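Local atomic coordinates of endolysin 2638A (Staphylococcus phage 2638A, PDB entry 7AQH), a protein that degrades the peptidoglycan of its staphylococcal host to lyse the cell at the end of infection, with zinc-dependent amidase activity and a C-terminal SH3b cell wall-binding domain. Residues A22-T28 / Q39-K45; G32-G36 / F57-W62. All coordinates share one frame; numbering follows the deposited sequence.

Contact 1: residues A22-T28 / Q39-K45; sequences APEGIIT and QAGVLQK
T28 meets G41 through two of its atoms at once. Its backbone N makes a nearly straight bond to G41 O (2.8 Å, 178° at the hydrogen), and its hydroxyl OG1 adds a weak bond to the same oxygen at 3.0 Å. The hydroxyl can do this because it sits between the backbone N and the carbonyl carbon (chi1 61°), which also brings OG1 to 3.4 Å from A40 CB. In the other direction A40 N reaches T28 O at 2.6 Å, from well above the carbonyl plane. These bonds belong to the antiparallel hairpin of strands 26-30 and 39-43 in the SH3b cell wall-binding domain, where I26 and L43 form a hydrogen-bonded pair through I26 N to L43 O and L43 N to I26 O. I26 and L43 send their side chains to the inner side of the sheet, where both touch V20 and M75. On the other, exposed face, I27 pairs with V42, its CG1 lying 3.9 Å from V42 CG2. The second branch of I27, CG2, is anti to the backbone N and packs against the amide of Q39, 3.5 Å from CD; the two side chains cross at about a right angle. Q39 runs out extended, and its NE2 gives a weak bond to G41 O. Beyond the paired strands, K45 CB lies 3.6 Å from A22 O, while K45 NZ bonds to T21 O.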
loop_
_atom_site.group_PDB
_atom_site.type_symbol
_atom_site.label_atom_id
_atom_site.label_comp_id
_atom_site.label_asym_id
_atom_site.label_seq_id
_atom_site.Cartn_x
_atom_site.Cartn_y
_atom_site.Cartn_z
ATOM N N ALA A 22 -5.571 11.219 -3.508
ATOM C CA ALA A 22 -4.506 11.771 -4.330
ATOM C C ALA A 22 -5.079 12.255 -5.659
ATOM O O ALA A 22 -5.826 11.515 -6.313
ATOM C CB ALA A 22 -3.417 10.727 -4.571
ATOM N N PRO A 23 -4.766 13.480 -6.084
ATOM C CA PRO A 23 -5.406 14.022 -7.297
ATOM C C PRO A 23 -5.300 13.110 -8.512
ATOM O O PRO A 23 -6.318 12.805 -9.148
ATOM C CB PRO A 23 -4.666 15.351 -7.502
ATOM C CG PRO A 23 -4.207 15.738 -6.127
ATOM C CD PRO A 23 -3.862 14.451 -5.443
ATOM N N GLU A 24 -4.091 12.657 -8.845
ATOM C CA GLU A 24 -3.836 11.851 -10.032
ATOM C C GLU A 24 -3.974 10.355 -9.764
ATOM O O GLU A 24 -3.547 9.540 -10.591
ATOM C CB GLU A 24 -2.435 12.174 -10.568
ATOM C CG GLU A 24 -1.951 11.325 -11.735
ATOM C CD GLU A 24 -2.686 11.607 -13.028
ATOM O OE1 GLU A 24 -2.984 12.789 -13.306
ATOM O OE2 GLU A 24 -2.965 10.641 -13.768
ATOM N N GLY A 25 -4.585 9.972 -8.646
ATOM C CA GLY A 25 -4.742 8.569 -8.333
ATOM C C GLY A 25 -3.453 7.973 -7.800
ATOM O O GLY A 25 -2.430 8.642 -7.639
ATOM N N ILE A 26 -3.507 6.673 -7.524
ATOM C CA ILE A 26 -2.367 5.942 -6.987
ATOM C C ILE A 26 -2.106 4.724 -7.862
ATOM O O ILE A 26 -3.039 4.017 -8.256
ATOM C CB ILE A 26 -2.596 5.520 -5.521
ATOM C CG1 ILE A 26 -3.070 6.718 -4.699
ATOM C CG2 ILE A 26 -1.321 4.943 -4.932
ATOM C CD1 ILE A 26 -3.411 6.380 -3.268
ATOM N N ILE A 27 -0.833 4.486 -8.167
ATOM C CA ILE A 27 -0.434 3.342 -8.979
ATOM C C ILE A 27 -0.306 2.119 -8.083
ATOM O O ILE A 27 0.321 2.176 -7.018
ATOM C CB ILE A 27 0.883 3.630 -9.718
ATOM C CG1 ILE A 27 0.706 4.803 -10.685
ATOM C CG2 ILE A 27 1.361 2.391 -10.456
ATOM C CD1 ILE A 27 1.982 5.207 -11.394
ATOM N N THR A 28 -0.904 1.009 -8.510
ATOM C CA THR A 28 -0.875 -0.241 -7.768
ATOM C C THR A 28 0.080 -1.226 -8.431
ATOM O O THR A 28 0.342 -1.152 -9.635
ATOM C CB THR A 28 -2.274 -0.859 -7.675
ATOM O OG1 THR A 28 -2.757 -1.150 -8.993
ATOM C CG2 THR A 28 -3.235 0.104 -6.991
ATOM N N GLN A 39 3.102 -3.142 -12.696
ATOM C CA GLN A 39 1.960 -2.321 -12.320
ATOM C C GLN A 39 0.664 -3.112 -12.448
ATOM O O GLN A 39 0.467 -3.864 -13.406
ATOM C CB GLN A 39 1.899 -1.069 -13.193
ATOM C CG GLN A 39 0.696 -0.181 -12.925
ATOM C CD GLN A 39 0.767 1.136 -13.672
ATOM O OE1 GLN A 39 1.774 1.449 -14.307
ATOM N NE2 GLN A 39 -0.309 1.912 -13.606
ATOM N N ALA A 40 -0.223 -2.936 -11.469
ATOM C CA ALA A 40 -1.503 -3.631 -11.436
ATOM C C ALA A 40 -2.684 -2.735 -11.782
ATOM O O ALA A 40 -3.820 -3.220 -11.819
ATOM C CB ALA A 40 -1.724 -4.262 -10.056
ATOM N N GLY A 41 -2.454 -1.450 -12.034
ATOM C CA GLY A 41 -3.501 -0.508 -12.357
ATOM C C GLY A 41 -3.327 0.779 -11.587
ATOM O O GLY A 41 -2.298 1.019 -10.948
ATOM N N VAL A 42 -4.352 1.628 -11.644
ATOM C CA VAL A 42 -4.335 2.919 -10.964
ATOM C C VAL A 42 -5.672 3.119 -10.266
ATOM O O VAL A 42 -6.728 3.039 -10.905
ATOM C CB VAL A 42 -4.065 4.083 -11.934
ATOM C CG1 VAL A 42 -4.238 5.416 -11.220
ATOM C CG2 VAL A 42 -2.671 3.965 -12.527
ATOM N N LEU A 43 -5.632 3.371 -8.959
ATOM C CA LEU A 43 -6.826 3.708 -8.194
ATOM C C LEU A 43 -6.973 5.225 -8.164
ATOM O O LEU A 43 -6.117 5.926 -7.610
ATOM C CB LEU A 43 -6.748 3.142 -6.778
ATOM C CG LEU A 43 -8.084 2.996 -6.045
ATOM C CD1 LEU A 43 -8.993 2.014 -6.770
ATOM C CD2 LEU A 43 -7.867 2.566 -4.604
ATOM N N GLN A 44 -8.048 5.728 -8.760
ATOM C CA GLN A 44 -8.250 7.160 -8.920
ATOM C C GLN A 44 -8.902 7.765 -7.679
ATOM O O GLN A 44 -9.412 7.063 -6.802
ATOM C CB GLN A 44 -9.114 7.447 -10.148
ATOM C CG GLN A 44 -8.656 6.758 -11.425
ATOM C CD GLN A 44 -9.615 6.977 -12.580
ATOM O OE1 GLN A 44 -9.986 6.034 -13.280
ATOM N NE2 GLN A 44 -10.019 8.226 -12.788
ATOM N N LYS A 45 -8.875 9.095 -7.616
ATOM C CA LYS A 45 -9.504 9.809 -6.516
ATOM C C LYS A 45 -10.970 9.414 -6.388
ATOM O O LYS A 45 -11.656 9.151 -7.379
ATOM C CB LYS A 45 -9.392 11.319 -6.729
ATOM C CG LYS A 45 -9.936 12.158 -5.583
ATOM C CD LYS A 45 -9.591 13.634 -5.755
ATOM C CE LYS A 45 -10.227 14.487 -4.668
ATOM N NZ LYS A 45 -9.548 14.315 -3.358
#

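Contact 2: residues G32-G36 / F57-W62; sequences GPWTG and FDGHVW
P33 lies over one face of the W62 indole, where the loop between strands 26-30 and 39-43 of this SH3b domain meets the hairpin of strands 53-57 and 60-66. The hairpin reverses through a type I' turn from F57 to H60, and P33 is the centre of an inverse gamma turn.

The aromatic rings meet the proline in two ways. Over the W62 face lies a CH-pi interaction: P33 CB stands 3.5 Å from the centroid of the five-membered ring of W62, only 18° off the ring normal. The proline carbonyl carbon follows over the middle of the same indole face, and W34 N lies above it nearer the rim. Y74 also packs against both P33 and W62, tying the pair to strand 72-77. The second way is edge-on: the F57 ring presents its edge to the P33 carbonyl, with CD1 3.3 Å from P33 O in the ring plane, while W34 CB approaches F57 CE1 at 4.2 Å.

The polar part centres on D58, whose side chain leaves the turn toward the loop; with CG anti to the backbone N (chi1 -171°) the carboxylate lies beside T35 N and the W34 edge. Its OD2 accepts a long bond from T35 N at 3.3 Å, met from above the carboxylate plane. D58 CG also sits at the edge of the W34 indole, near its plane and 3.5 Å from W34 CD1, the ring and carboxylate planes being 80° apart.

Hydrogen bonds within the hairpin set two of its rings. H60 ND1 donates to D58 O in the imidazole plane, at 2.9 Å. W62 NE1 donates to F57 O at 2.8 Å, and H60 N reaches that same oxygen from the opposite face of its carbonyl plane.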
loop_
_atom_site.group_PDB
_atom_site.type_symbol
_atom_site.label_atom_id
_atom_site.label_comp_id
_atom_site.label_asym_id
_atom_site.label_seq_id
_atom_site.Cartn_x
_atom_site.Cartn_y
_atom_site.Cartn_z
ATOM N N GLY A 32 4.275 -7.624 -4.707
ATOM C CA GLY A 32 4.618 -7.061 -3.420
ATOM C C GLY A 32 4.652 -5.546 -3.355
ATOM O O GLY A 32 4.464 -4.845 -4.355
ATOM N N PRO A 33 4.907 -5.010 -2.150
ATOM C CA PRO A 33 4.948 -3.549 -1.920
ATOM C C PRO A 33 6.274 -2.934 -2.350
ATOM O O PRO A 33 7.057 -2.413 -1.549
ATOM C CB PRO A 33 4.728 -3.456 -0.407
ATOM C CG PRO A 33 5.398 -4.687 0.122
ATOM C CD PRO A 33 5.139 -5.767 -0.907
ATOM N N TRP A 34 6.537 -2.983 -3.654
ATOM C CA TRP A 34 7.789 -2.489 -4.207
ATOM C C TRP A 34 7.521 -1.799 -5.534
ATOM O O TRP A 34 6.811 -2.339 -6.386
ATOM C CB TRP A 34 8.800 -3.624 -4.397
ATOM C CG TRP A 34 10.074 -3.169 -5.030
ATOM C CD1 TRP A 34 10.853 -2.119 -4.642
ATOM C CD2 TRP A 34 10.714 -3.744 -6.173
ATOM N NE1 TRP A 34 11.942 -2.008 -5.471
ATOM C CE2 TRP A 34 11.880 -2.994 -6.420
ATOM C CE3 TRP A 34 10.416 -4.823 -7.010
ATOM C CZ2 TRP A 34 12.748 -3.288 -7.469
ATOM C CZ3 TRP A 34 11.278 -5.113 -8.050
ATOM C CH2 TRP A 34 12.430 -4.348 -8.271
ATOM N N THR A 35 8.087 -0.601 -5.698
ATOM C CA THR A 35 7.876 0.164 -6.920
ATOM C C THR A 35 8.387 -0.566 -8.155
ATOM O O THR A 35 7.907 -0.298 -9.263
ATOM C CB THR A 35 8.560 1.529 -6.805
ATOM O OG1 THR A 35 7.582 2.571 -6.913
ATOM C CG2 THR A 35 9.603 1.700 -7.899
ATOM N N GLY A 36 9.344 -1.480 -7.994
ATOM C CA GLY A 36 9.900 -2.201 -9.124
ATOM C C GLY A 36 9.049 -3.328 -9.667
ATOM O O GLY A 36 9.360 -3.851 -10.742
ATOM N N PHE A 57 7.798 -0.581 3.214
ATOM C CA PHE A 57 8.886 -1.055 2.372
ATOM C C PHE A 57 9.083 -0.079 1.223
ATOM O O PHE A 57 8.152 0.628 0.828
ATOM C CB PHE A 57 8.598 -2.460 1.829
ATOM C CG PHE A 57 9.788 -3.123 1.200
ATOM C CD1 PHE A 57 9.888 -3.234 -0.177
ATOM C CD2 PHE A 57 10.812 -3.627 1.983
ATOM C CE1 PHE A 57 10.983 -3.841 -0.761
ATOM C CE2 PHE A 57 11.910 -4.236 1.406
ATOM C CZ PHE A 57 11.995 -4.343 0.033
ATOM N N ASP A 58 10.304 -0.056 0.694
ATOM C CA ASP A 58 10.652 0.779 -0.451
ATOM C C ASP A 58 10.249 2.233 -0.212
ATOM O O ASP A 58 9.663 2.896 -1.072
ATOM C CB ASP A 58 10.020 0.231 -1.733
ATOM C CG ASP A 58 10.522 0.935 -2.980
ATOM O OD1 ASP A 58 11.753 0.960 -3.195
ATOM O OD2 ASP A 58 9.686 1.458 -3.746
ATOM N N GLY A 59 10.567 2.728 0.982
ATOM C CA GLY A 59 10.323 4.120 1.299
ATOM C C GLY A 59 8.870 4.534 1.346
ATOM O O GLY A 59 8.578 5.730 1.279
ATOM N N HIS A 60 7.945 3.582 1.461
ATOM C CA HIS A 60 6.525 3.898 1.487
ATOM C C HIS A 60 5.806 2.965 2.451
ATOM O O HIS A 60 6.302 1.891 2.800
ATOM C CB HIS A 60 5.890 3.779 0.094
ATOM C CG HIS A 60 6.336 4.832 -0.870
ATOM N ND1 HIS A 60 7.518 4.745 -1.572
ATOM C CD2 HIS A 60 5.753 5.993 -1.255
ATOM C CE1 HIS A 60 7.647 5.808 -2.345
ATOM N NE2 HIS A 60 6.591 6.581 -2.171
ATOM N N VAL A 61 4.621 3.396 2.877
ATOM C CA VAL A 61 3.682 2.552 3.605
ATOM C C VAL A 61 2.652 2.036 2.612
ATOM O O VAL A 61 2.089 2.812 1.831
ATOM C CB VAL A 61 3.008 3.324 4.752
ATOM C CG1 VAL A 61 2.012 2.432 5.478
ATOM C CG2 VAL A 61 4.054 3.857 5.718
ATOM N N TRP A 62 2.403 0.730 2.638
ATOM C CA TRP A 62 1.539 0.090 1.661
ATOM C C TRP A 62 0.352 -0.573 2.349
ATOM O O TRP A 62 0.407 -0.935 3.527
ATOM C CB TRP A 62 2.304 -0.960 0.842
ATOM C CG TRP A 62 3.525 -0.431 0.149
ATOM C CD1 TRP A 62 4.683 -0.013 0.736
ATOM C CD2 TRP A 62 3.709 -0.267 -1.263
ATOM N NE1 TRP A 62 5.578 0.401 -0.221
ATOM C CE2 TRP A 62 5.004 0.256 -1.456
ATOM C CE3 TRP A 62 2.907 -0.511 -2.381
ATOM C CZ2 TRP A 62 5.513 0.539 -2.722
ATOM C CZ3 TRP A 62 3.415 -0.229 -3.637
ATOM C CH2 TRP A 62 4.705 0.291 -3.797
#

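Contact 1 is mainly a surface contact, with I26 and T28 its two buried residues, whereas contact 2 lies nearer the centre of the chain and is partly buried, P33 and W62 forming its buried part. Both reach the same antiparallel sheet of the SH3b domain, and strand 72-77 touches side chains of each. The connection between the strands of contact 1 supplies the loop of contact 2, so one hairpin has its strands in the first and its connecting loop in the second. Their chemistry differs accordingly: main-chain bonds between paired strands dominate 22-28 with 39-45, while 32-36 meets 57-62 through aromatic rings, a proline and one carboxylate, without strand pairing between them.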